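Local coordinates for protein phosphoribosyl-aminoimidazole carboxylase (PDB 3K5I) that acts as an N5-carboxyaminoimidazole ribonucleotide synthetase of the ATP-grasp type, spending ATP to carboxylate 5-aminoimidazole ribonucleotide in purine biosynthesis, at residues A79-Q82 with L83-C87; E103-A106 with S107-K110; H297-I300 with E301-L305; T383-E386 with A387-H390. One frame throughout, in Å; residues are numbered along the deposited sequence. Where two conformers were deposited one is given.

Contact 1. Residues A79-Q82 with L83-C87; sequences AVRQ and LAKTC
Leu-83 N and Ala-84 N meet Ala-79 O and Val-80 O in the last turns of helix 77-84, and this backbone ladder is the tight part. Leu-83 N bonds to Ala-79 O at 2.9 Å and almost straight (172°), while Ala-84 N reaches Val-80 O at 3.2 Å. Leu-83 CB and Ala-84 CB also lie against Val-80 O. The four side chains pack outward: Val-80 and Ala-84 on helix 99-105, Ala-79 and Leu-83 on strand 49-54. Lys-85 N, where the helix runs out, is shared between Arg-81 O at 3.1 Å and Gln-82 O at 2.8 Å, both bonds bent. The solvent side, with exposed Gln-82 and Lys-85, is looser. Gln-82 NE2 only brushes Thr-86 CG2 at 3.8 Å. Arg-81 NE and Lys-85 NZ are like charges 4.2 Å apart; Arg-81 has a salt bridge to Glu-104, Lys-85 a long, weak ion pair with Glu-108. Thr-86 turns its hydroxyl back (chi1 59°), so that OG1 donates to Leu-83 O at 3.0 Å beside Thr-86 N. A helix laid on a parallel sheet, unwinding toward strand 89-92, is the alternating helix-strand build of a Rossmann-like domain, here the preATP-grasp domain.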
# COMPACT_ATOMS: atom_id res chain seq x y z
N ALA A 79 -5.04 -8.51 29.54
CA ALA A 79 -4.39 -8.53 28.23
C ALA A 79 -4.38 -7.06 27.82
O ALA A 79 -3.32 -6.53 27.42
CB ALA A 79 -5.28 -9.36 27.30
N VAL A 80 -5.55 -6.40 28.00
CA VAL A 80 -5.77 -4.96 27.71
C VAL A 80 -4.68 -4.14 28.47
O VAL A 80 -4.01 -3.27 27.89
CB VAL A 80 -7.30 -4.44 27.86
CG1 VAL A 80 -7.44 -2.92 27.76
CG2 VAL A 80 -8.46 -5.07 26.97
N ARG A 81 -4.44 -4.46 29.76
CA ARG A 81 -3.47 -3.82 30.67
C ARG A 81 -1.98 -4.07 30.38
O ARG A 81 -1.08 -3.26 30.51
CB ARG A 81 -3.81 -4.33 32.07
CG ARG A 81 -3.50 -3.40 33.24
CD ARG A 81 -3.67 -4.02 34.67
NE ARG A 81 -3.54 -2.93 35.64
CZ ARG A 81 -4.54 -2.18 36.10
NH1 ARG A 81 -4.30 -1.20 36.96
NH2 ARG A 81 -5.79 -2.40 35.72
N GLN A 82 -1.70 -5.29 29.98
CA GLN A 82 -0.37 -5.63 29.57
C GLN A 82 -0.14 -4.76 28.31
O GLN A 82 0.79 -3.96 28.28
CB GLN A 82 -0.35 -7.12 29.17
CG GLN A 82 1.00 -7.47 28.57
CD GLN A 82 2.09 -7.21 29.59
OE1 GLN A 82 1.83 -7.26 30.79
NE2 GLN A 82 3.33 -6.95 29.12
N LEU A 83 -0.95 -4.86 27.25
CA LEU A 83 -0.69 -4.02 26.07
C LEU A 83 -0.33 -2.58 26.38
O LEU A 83 0.61 -1.96 25.86
CB LEU A 83 -1.90 -3.87 25.17
CG LEU A 83 -1.69 -3.05 23.87
CD1 LEU A 83 -1.03 -3.89 22.76
CD2 LEU A 83 -3.11 -2.63 23.39
N ALA A 84 -1.14 -2.04 27.25
CA ALA A 84 -0.92 -0.65 27.66
C ALA A 84 0.37 -0.34 28.43
O ALA A 84 0.90 0.78 28.41
CB ALA A 84 -2.07 -0.32 28.51
N LYS A 85 0.87 -1.33 29.16
CA LYS A 85 2.09 -1.11 29.93
C LYS A 85 3.31 -1.20 29.00
O LYS A 85 4.47 -1.26 29.40
CB LYS A 85 2.25 -2.26 30.96
CG LYS A 85 1.18 -2.45 32.03
CD LYS A 85 1.50 -1.82 33.39
CE LYS A 85 0.21 -1.34 34.10
NZ LYS A 85 0.30 -1.19 35.59
N THR A 86 3.05 -1.21 27.70
CA THR A 86 4.22 -1.34 26.86
C THR A 86 4.11 -0.45 25.64
O THR A 86 4.76 -0.62 24.62
CB THR A 86 4.40 -2.85 26.49
OG1 THR A 86 3.24 -3.36 25.81
CG2 THR A 86 4.55 -3.66 27.73
N CYS A 87 3.25 0.55 25.75
CA CYS A 87 3.17 1.31 24.56
C CYS A 87 2.89 2.77 24.90
O CYS A 87 2.34 3.08 25.95
CB CYS A 87 2.10 0.61 23.65
SG CYS A 87 0.42 1.19 24.09

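Contact 2. Residues E103-A106 with S107-K110; sequences EEVA and SEVK
Val-105 and Glu-108 meet where helix 99-105 gives way to a turn, and Val-105 O is the point on which the side chains converge. Glu-108 N donates to it at 2.7 Å with a fairly straight N-H (161°), coming in well above the carbonyl plane. With Ala-106 and Ser-107 at its corners, this closes a type I beta-turn. The Glu-108 side chain leaves beside the same oxygen, CB at 3.7 Å from Val-105 O, then bends sharply at chi2 (103°). That fold brings the carboxylate back over the turn, OE2 standing 4.0 Å from Val-105 CA, while OE1 makes a long, weak ion pair with Lys-85. From the following residue Val-109 sets CG1 between its own N and carbonyl carbon (chi1 65°), which leaves this methyl 3.9 Å from Val-105 O. Ser-107 stays at the surface, its OG 4.2 Å from Glu-104 O. The Glu-104 carboxylate leads away from the turn to Arg-81. One backbone bond is thus the polar link across the turn; the side chains gather round the Val-105 carbonyl by van der Waals contact, while both valines pack on Ala-84 of helix 77-84. Glu-103, through Arg-119, and Glu-104 pair with arginines of neighbouring helices, which probably balances their charge.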
# COMPACT_ATOMS: atom_id res chain seq x y z
N GLU A 103 -9.92 2.45 31.60
CA GLU A 103 -10.07 3.50 32.61
C GLU A 103 -8.99 3.20 33.71
O GLU A 103 -8.36 4.07 34.27
CB GLU A 103 -11.49 3.42 33.19
CG GLU A 103 -11.84 4.42 34.35
CD GLU A 103 -13.28 4.26 34.88
OE1 GLU A 103 -13.86 3.17 34.54
OE2 GLU A 103 -13.82 5.17 35.58
N GLU A 104 -8.75 1.93 34.00
CA GLU A 104 -7.80 1.58 35.02
C GLU A 104 -6.40 1.98 34.68
O GLU A 104 -5.61 2.35 35.56
CB GLU A 104 -7.67 0.08 35.11
CG GLU A 104 -7.66 -0.50 36.49
CD GLU A 104 -8.56 -1.72 36.48
OE1 GLU A 104 -9.60 -1.69 37.17
OE2 GLU A 104 -8.26 -2.67 35.73
N VAL A 105 -6.08 1.84 33.40
CA VAL A 105 -4.71 2.16 33.01
C VAL A 105 -4.49 3.56 32.45
O VAL A 105 -3.38 3.87 32.00
CB VAL A 105 -4.07 1.03 32.20
CG1 VAL A 105 -3.82 -0.16 33.14
CG2 VAL A 105 -4.99 0.63 31.05
N ALA A 106 -5.56 4.36 32.50
CA ALA A 106 -5.54 5.73 32.01
C ALA A 106 -4.34 6.53 32.53
O ALA A 106 -3.82 7.44 31.90
CB ALA A 106 -6.85 6.37 32.29
N SER A 107 -3.85 6.16 33.70
CA SER A 107 -2.71 6.81 34.32
C SER A 107 -1.33 6.37 33.80
O SER A 107 -0.32 7.02 34.09
CB SER A 107 -2.79 6.45 35.80
OG SER A 107 -4.15 6.24 36.17
N GLU A 108 -1.28 5.26 33.07
CA GLU A 108 -0.03 4.71 32.54
C GLU A 108 0.30 4.88 31.04
O GLU A 108 1.41 4.58 30.57
CB GLU A 108 0.08 3.25 33.03
CG GLU A 108 0.68 3.11 34.46
CD GLU A 108 -0.31 2.82 35.61
OE1 GLU A 108 0.16 2.53 36.74
OE2 GLU A 108 -1.55 2.90 35.43
N VAL A 109 -0.66 5.39 30.29
CA VAL A 109 -0.48 5.58 28.87
C VAL A 109 -1.63 6.48 28.41
O VAL A 109 -2.68 6.61 29.08
CB VAL A 109 -0.56 4.23 28.16
CG1 VAL A 109 -1.97 3.71 28.34
CG2 VAL A 109 -0.15 4.37 26.68
N LYS A 110 -1.40 7.12 27.27
CA LYS A 110 -2.45 7.98 26.69
C LYS A 110 -3.41 7.04 25.96
O LYS A 110 -3.00 5.96 25.49
CB LYS A 110 -1.93 8.93 25.60
CG LYS A 110 -1.13 10.15 26.06
CD LYS A 110 0.16 10.17 25.23
CE LYS A 110 0.82 11.55 25.03
NZ LYS A 110 2.15 11.52 24.28

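Contact 3. Residues H297-I300 with E301-L305; sequences HYTI and EGCAL
This is a local, largely buried contact within the single-turn helix 299-302 and its exit, in the ATP-grasp domain and beside the second subunit. Tyr-298 O accepts Gly-302 N at 2.7 Å, and Thr-299 O accepts Cys-303 N at 3.0 Å from above the carbonyl plane. At Cys-303 the backbone leaves helical angles. Its thiol folds back against the turn: SG is 3.9 Å from Thr-299 CG2 and 4.1 Å from Tyr-298 CE2. Measured to the ring, the sulfur sits 5.3 Å from the Tyr-298 centroid and 58° off the normal, an oblique sulfur-aromatic contact. The methyl of Thr-299 covers one face of that ring near its rim. Tyr-224 of strand 221-232 packs on Tyr-298, Thr-299 and Cys-303 alike, so the little helix is seated on the large antiparallel sheet through this aromatic and sulfur cluster. On another flank the chain of Glu-301 bends at chi2 (82°) and lies alongside Ile-300, pointing the same way, with OE1 3.5 Å from Ile-300 CB. A water donates both to this OE1 and to His-297 O, tying the start of the turn to the carboxylate. The other oxygen, OE2, is bonded to Ser-359 and His-361, which, with the water on OE1, probably hold the carboxylate's rotation. A second water donates to Ile-300 O at 2.8 Å and to Cys-303 O at 3.2 Å, bridging the end of the turn. Glu-301 O receives a hydrogen bond from Arg-328 of the second subunit, and Ile-300 packs on Arg-45 of that same neighbour.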
# COMPACT_ATOMS: atom_id res chain seq x y z
N HIS A 297 -12.27 2.62 3.27
CA HIS A 297 -11.17 1.92 2.61
C HIS A 297 -10.64 2.49 1.30
O HIS A 297 -9.42 2.33 0.99
CB HIS A 297 -11.46 0.40 2.48
CG HIS A 297 -11.73 -0.27 3.77
ND1 HIS A 297 -11.35 0.28 4.97
CD2 HIS A 297 -12.19 -1.52 4.05
CE1 HIS A 297 -11.66 -0.56 5.94
NE2 HIS A 297 -12.17 -1.65 5.41
N TYR A 298 -11.56 3.16 0.58
CA TYR A 298 -11.19 3.75 -0.70
C TYR A 298 -10.08 4.80 -0.51
O TYR A 298 -9.37 5.19 -1.47
CB TYR A 298 -12.39 4.39 -1.42
CG TYR A 298 -12.66 5.75 -0.80
CD1 TYR A 298 -13.51 5.81 0.31
CD2 TYR A 298 -12.04 6.92 -1.25
CE1 TYR A 298 -13.74 7.03 0.92
CE2 TYR A 298 -12.27 8.20 -0.64
CZ TYR A 298 -13.15 8.24 0.45
OH TYR A 298 -13.54 9.37 1.20
N THR A 299 -9.87 5.25 0.73
CA THR A 299 -8.85 6.31 0.89
C THR A 299 -7.42 5.93 0.53
O THR A 299 -6.55 6.80 0.20
CB THR A 299 -9.00 6.90 2.28
OG1 THR A 299 -8.89 5.84 3.27
CG2 THR A 299 -10.39 7.58 2.35
N ILE A 300 -7.17 4.62 0.60
CA ILE A 300 -5.85 4.09 0.28
C ILE A 300 -5.43 4.41 -1.11
O ILE A 300 -4.40 5.00 -1.36
CB ILE A 300 -5.82 2.58 0.38
CG1 ILE A 300 -5.91 2.22 1.87
CG2 ILE A 300 -4.42 2.15 -0.01
CD1 ILE A 300 -5.86 0.70 2.29
N GLU A 301 -6.26 4.07 -2.08
CA GLU A 301 -5.82 4.43 -3.42
C GLU A 301 -6.46 5.75 -3.82
O GLU A 301 -6.05 6.39 -4.81
CB GLU A 301 -6.35 3.40 -4.41
CG GLU A 301 -5.74 2.01 -4.17
CD GLU A 301 -6.43 1.22 -3.06
OE1 GLU A 301 -7.48 1.66 -2.53
OE2 GLU A 301 -5.87 0.14 -2.72
N GLY A 302 -7.46 6.13 -3.05
CA GLY A 302 -8.19 7.33 -3.38
C GLY A 302 -7.68 8.70 -3.01
O GLY A 302 -8.16 9.68 -3.59
N CYS A 303 -6.79 8.76 -2.03
CA CYS A 303 -6.25 10.02 -1.56
C CYS A 303 -4.79 9.87 -1.19
O CYS A 303 -4.36 8.74 -1.02
CB CYS A 303 -6.90 10.41 -0.25
SG CYS A 303 -8.70 10.22 -0.05
N ALA A 304 -4.07 10.99 -1.01
CA ALA A 304 -2.65 10.93 -0.62
C ALA A 304 -2.47 10.37 0.75
O ALA A 304 -1.45 9.69 0.85
CB ALA A 304 -1.86 12.27 -0.72
N LEU A 305 -3.35 10.65 1.73
CA LEU A 305 -3.22 10.16 3.12
C LEU A 305 -4.44 9.33 3.32
O LEU A 305 -5.53 9.86 3.25
CB LEU A 305 -3.18 11.25 4.22
CG LEU A 305 -1.85 11.99 4.18
CD1 LEU A 305 -2.05 13.11 5.18
CD2 LEU A 305 -0.65 11.05 4.47
O HOH W 1 -8.79 0.47 -0.63
O HOH W 2 -3.02 6.38 0.59

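Contact 4. Residues T383-E386 with A387-H390; sequences TMHE and AETH
The His-390 ring carries Glu-386 O over one face, 3.4 Å above the plane and shifted toward the rim. The Glu-386 side chain lies alongside His-390, pointing the same way, with carboxylate and ring planes 83° apart. Glu-386 OE2 and His-390 NE2 are 3.8 Å from each other, and a water joins them, donating to the carboxylate and bonding to NE2. The Glu-386 chain reaches this far because it is extended beyond CG, with CG opposite its backbone N (chi1 -159°). In the conformer described, His-385 has Thr-389 OG1 over one face, 4.0 Å above the plane and again off centre. Glu-388 OE2 lies obliquely to that ring, 4.1 Å from His-385 ND1, the planes 72° apart. The Thr-389 hydroxyl is spent on the backbone: OG1 donates to His-385 O at 3.2 Å, and Thr-389 N donates to the same oxygen at 2.9 Å. The Glu-388 side chain crosses Met-384 at about a right angle, OE1 lying 3.5 Å from Met-384 CG, while this oxygen also forms a salt bridge with Arg-244. At the start of the helix Thr-383 is the N-cap, its OG1 accepting from Glu-386 N at 3.2 Å; a weak bond from this hydroxyl to Glu-386 OE1 links the cap to the water-bridged carboxylate. Met-384, Ala-387 and Glu-388 turn one side of helix 384-399 against Ile-332 of strand 331-337, His-390 touches Pro-356 and Asn-357, and Gln-323 of the second subunit packs on Glu-386 and His-390.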
# COMPACT_ATOMS: atom_id res chain seq x y z
N THR A 383 -13.10 9.00 -14.06
CA THR A 383 -14.54 9.28 -13.98
C THR A 383 -15.30 8.12 -13.31
O THR A 383 -14.88 6.95 -13.35
CB THR A 383 -15.23 9.48 -15.38
OG1 THR A 383 -15.00 8.29 -16.14
CG2 THR A 383 -14.62 10.67 -16.19
N MET A 384 -16.45 8.42 -12.71
CA MET A 384 -17.17 7.35 -12.01
C MET A 384 -17.65 6.41 -13.10
O MET A 384 -17.54 5.17 -13.03
CB MET A 384 -18.39 8.06 -11.36
CG MET A 384 -19.05 7.36 -10.19
SD MET A 384 -18.02 6.33 -9.05
CE MET A 384 -18.08 7.54 -7.62
N HIS A 385 -18.21 7.04 -14.12
CA HIS A 385 -18.78 6.28 -15.19
C HIS A 385 -17.81 5.15 -15.45
O HIS A 385 -18.09 4.00 -15.42
CB HIS A 385 -18.93 7.10 -16.44
CG HIS A 385 -19.60 6.30 -17.50
ND1 HIS A 385 -20.90 5.86 -17.35
CD2 HIS A 385 -19.14 5.80 -18.66
CE1 HIS A 385 -21.23 5.15 -18.41
NE2 HIS A 385 -20.18 5.10 -19.22
N GLU A 386 -16.62 5.55 -15.85
CA GLU A 386 -15.63 4.56 -16.25
C GLU A 386 -15.24 3.55 -15.15
O GLU A 386 -14.98 2.36 -15.46
CB GLU A 386 -14.45 5.37 -16.71
CG GLU A 386 -13.50 4.66 -17.61
CD GLU A 386 -12.23 5.47 -17.73
OE1 GLU A 386 -12.27 6.73 -17.64
OE2 GLU A 386 -11.21 4.78 -17.91
N ALA A 387 -15.18 4.02 -13.90
CA ALA A 387 -14.86 3.16 -12.74
C ALA A 387 -16.02 2.16 -12.63
O ALA A 387 -15.82 0.96 -12.41
CB ALA A 387 -14.75 3.99 -11.42
N GLU A 388 -17.24 2.68 -12.81
CA GLU A 388 -18.41 1.82 -12.77
C GLU A 388 -18.35 0.71 -13.84
O GLU A 388 -18.68 -0.46 -13.61
CB GLU A 388 -19.64 2.63 -13.04
CG GLU A 388 -20.23 3.33 -11.84
CD GLU A 388 -21.14 4.46 -12.31
OE1 GLU A 388 -21.55 5.32 -11.50
OE2 GLU A 388 -21.47 4.50 -13.51
N THR A 389 -17.92 1.11 -15.03
CA THR A 389 -17.79 0.08 -16.06
C THR A 389 -16.69 -0.95 -15.81
O THR A 389 -16.78 -2.15 -16.15
CB THR A 389 -17.41 0.84 -17.32
OG1 THR A 389 -18.45 1.77 -17.67
CG2 THR A 389 -17.18 -0.12 -18.43
N HIS A 390 -15.57 -0.50 -15.25
CA HIS A 390 -14.51 -1.47 -15.01
C HIS A 390 -14.93 -2.48 -13.98
O HIS A 390 -14.56 -3.64 -14.05
CB HIS A 390 -13.37 -0.80 -14.33
CG HIS A 390 -12.52 0.02 -15.25
ND1 HIS A 390 -12.61 -0.06 -16.62
CD2 HIS A 390 -11.54 0.91 -14.97
CE1 HIS A 390 -11.74 0.79 -17.15
NE2 HIS A 390 -11.07 1.38 -16.17
O HOH W 3 -9.93 3.79 -16.11

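In the fold
Contacts 1 and 2 belong to neighbouring helices of the preATP-grasp domain and touch directly, through the salt bridge between Arg-81 and Glu-104 and the packing of Val-105 and Val-109. Contact 3 is the buried one and combines a sulfur-aromatic contact with two bridging waters; contact 1 is partly buried, while contacts 2 and 4, at the surface, rely mainly on backbone bonds and carry exposed charged groups. Contact 4, on the opposite side of the chain's centre from contacts 1 and 2, starts a long helix with a threonine cap, whereas contacts 1 and 2 lie at helix ends and contact 3 takes in a whole single-turn helix with its exit. Contacts 3 and 4 both meet the second subunit.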